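Local coordinates for protein putative acetyltransferase (Nocardia farcinica, PDB 3D9W) that probably transfers acetyl groups from acetyl-coenzyme A to arylamine substrates, at residues A[75-80]-A[268-273]. Sequence-based numbering, arbitrary orientation.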
loop_
_atom_site.group_PDB
_atom_site.type_symbol
_atom_site.label_atom_id
_atom_site.label_comp_id
_atom_site.label_asym_id
_atom_site.label_seq_id
_atom_site.Cartn_x
_atom_site.Cartn_y
_atom_site.Cartn_z
ATOM N N HIS A 75 -5.861 -7.286 -14.251
ATOM C CA HIS A 75 -5.723 -7.836 -15.599
ATOM C C HIS A 75 -4.447 -7.480 -16.335
ATOM O O HIS A 75 -4.353 -7.702 -17.540
ATOM C CB HIS A 75 -6.910 -7.410 -16.455
ATOM C CG HIS A 75 -8.224 -7.773 -15.861
ATOM N ND1 HIS A 75 -8.587 -9.078 -15.612
ATOM C CD2 HIS A 75 -9.243 -7.004 -15.415
ATOM C CE1 HIS A 75 -9.776 -9.097 -15.034
ATOM N NE2 HIS A 75 -10.194 -7.851 -14.902
ATOM N N SER A 76 -3.474 -6.920 -15.632
ATOM C CA SER A 76 -2.213 -6.559 -16.260
ATOM C C SER A 76 -1.088 -6.785 -15.286
ATOM O O SER A 76 -1.315 -6.972 -14.090
ATOM C CB SER A 76 -2.208 -5.089 -16.690
ATOM O OG SER A 76 -3.151 -4.853 -17.721
ATOM N N ARG A 77 0.133 -6.769 -15.802
ATOM C CA ARG A 77 1.305 -6.949 -14.968
ATOM C C ARG A 77 1.753 -5.571 -14.580
ATOM O O ARG A 77 2.750 -5.063 -15.070
ATOM C CB ARG A 77 2.400 -7.666 -15.740
ATOM C CG ARG A 77 2.011 -9.078 -16.137
ATOM C CD ARG A 77 2.856 -10.061 -15.396
ATOM N NE ARG A 77 4.247 -9.920 -15.802
ATOM C CZ ARG A 77 5.278 -10.402 -15.118
ATOM N NH1 ARG A 77 5.086 -11.063 -13.975
ATOM N NH2 ARG A 77 6.503 -10.228 -15.585
ATOM N N ARG A 78 0.974 -4.957 -13.704
ATOM C CA ARG A 78 1.259 -3.624 -13.225
ATOM C C ARG A 78 0.764 -3.546 -11.803
ATOM O O ARG A 78 -0.105 -4.319 -11.395
ATOM C CB ARG A 78 0.539 -2.580 -14.080
ATOM C CG ARG A 78 1.078 -2.439 -15.491
ATOM C CD ARG A 78 2.526 -1.960 -15.480
ATOM N NE ARG A 78 2.680 -0.653 -14.846
ATOM C CZ ARG A 78 2.188 0.475 -15.344
ATOM N NH1 ARG A 78 1.512 0.452 -16.487
ATOM N NH2 ARG A 78 2.379 1.621 -14.705
ATOM N N GLY A 79 1.331 -2.615 -11.049
ATOM C CA GLY A 79 0.936 -2.436 -9.669
ATOM C C GLY A 79 0.436 -1.021 -9.483
ATOM O O GLY A 79 0.101 -0.356 -10.459
ATOM N N GLY A 80 0.378 -0.571 -8.232
ATOM C CA GLY A 80 -0.068 0.775 -7.924
ATOM C C GLY A 80 0.441 1.145 -6.547
ATOM O O GLY A 80 1.098 0.333 -5.905
ATOM N N ASP A 268 7.386 -7.989 -11.180
ATOM C CA ASP A 268 6.264 -8.479 -11.960
ATOM C C ASP A 268 5.482 -7.366 -12.611
ATOM O O ASP A 268 4.254 -7.351 -12.598
ATOM C CB ASP A 268 5.373 -9.317 -11.066
ATOM C CG ASP A 268 6.125 -10.446 -10.435
ATOM O OD1 ASP A 268 6.760 -11.207 -11.199
ATOM O OD2 ASP A 268 6.099 -10.565 -9.190
ATOM N N ILE A 269 6.233 -6.435 -13.176
ATOM C CA ILE A 269 5.686 -5.294 -13.867
ATOM C C ILE A 269 6.126 -5.417 -15.320
ATOM O O ILE A 269 7.300 -5.653 -15.594
ATOM C CB ILE A 269 6.217 -3.993 -13.241
ATOM C CG1 ILE A 269 5.611 -3.835 -11.848
ATOM C CG2 ILE A 269 5.920 -2.796 -14.143
ATOM C CD1 ILE A 269 6.078 -2.618 -11.104
ATOM N N GLU A 270 5.171 -5.275 -16.238
ATOM C CA GLU A 270 5.415 -5.366 -17.681
ATOM C C GLU A 270 4.978 -4.058 -18.350
ATOM O O GLU A 270 3.840 -3.617 -18.185
ATOM C CB GLU A 270 4.616 -6.537 -18.268
ATOM C CG GLU A 270 5.271 -7.225 -19.450
ATOM C CD GLU A 270 5.239 -8.744 -19.318
ATOM O OE1 GLU A 270 5.497 -9.260 -18.199
ATOM O OE2 GLU A 270 4.970 -9.419 -20.337
ATOM N N LEU A 271 5.880 -3.451 -19.110
ATOM C CA LEU A 271 5.594 -2.194 -19.778
ATOM C C LEU A 271 5.882 -2.264 -21.261
ATOM O O LEU A 271 6.706 -3.054 -21.709
ATOM C CB LEU A 271 6.467 -1.092 -19.211
ATOM C CG LEU A 271 6.564 -0.893 -17.715
ATOM C CD1 LEU A 271 7.482 0.298 -17.411
ATOM C CD2 LEU A 271 5.170 -0.667 -17.156
ATOM N N PRO A 272 5.210 -1.424 -22.053
ATOM C CA PRO A 272 5.480 -1.459 -23.492
ATOM C C PRO A 272 6.898 -0.912 -23.674
ATOM O O PRO A 272 7.462 -0.298 -22.761
ATOM C CB PRO A 272 4.432 -0.511 -24.068
ATOM C CG PRO A 272 3.298 -0.589 -23.076
ATOM C CD PRO A 272 4.033 -0.593 -21.750
ATOM N N GLY A 273 7.475 -1.127 -24.851
ATOM C CA GLY A 273 8.822 -0.646 -25.105
ATOM C C GLY A 273 8.920 0.851 -24.928
ATOM O O GLY A 273 9.795 1.339 -24.200
#
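Arg77 and Glu270 are joined by the one backbone hydrogen bond of this contact, Glu270 N to Arg77 O at 2.7 Å, nearly straight at 165°, made where an inverse gamma turn centred on Arg77 brings its carbonyl against the extended chain at 269-272. The bond ties the loop between helices 66-73 and 82-95 to the loop between helices 259-265 and 273-280, on the surface of the arylamine N-acetyltransferase fold. Around it Arg77, Asp268 and Glu270 form a salt-bridge network. Arginine suits this place because its flat end offers several N-H groups at once: Arg77 NE (2.8 Å) and NH2 (3.0 Å) both grip Glu270 OE1 side-on, with the oxygen near the guanidinium plane but the carboxylate turned almost perpendicular, 85° away. Bends at chi2 and chi3 bring the guanidinium over the main chain of Asp268, which lies against one of its faces. From there Arg77 NH1 reaches Asp268 OD1 at 3.2 Å on the anti side, a bent bond with the oxygen tilted from the guanidinium plane, while OD2 of the same carboxylate pairs with Arg226; one short acid thus serves two arginines. The side chain of Arg78 starts away from 268-273 and folds back through bends at chi2 and chi3. Its CD, an apolar methylene, packs against both Leu271 CD2 and Ile269 CG2, while its charged end goes to Glu52 and Glu55. Ile269, branched and apolar, fits the buried position, also packing on Leu54 and Ile263. Leu271, apolar as well, can offer the arginine a methyl without competing for its polar partners: Leu271 CD2 sits over one guanidinium face of Arg78, offset toward the rim, 3.4 Å from Arg78 NE.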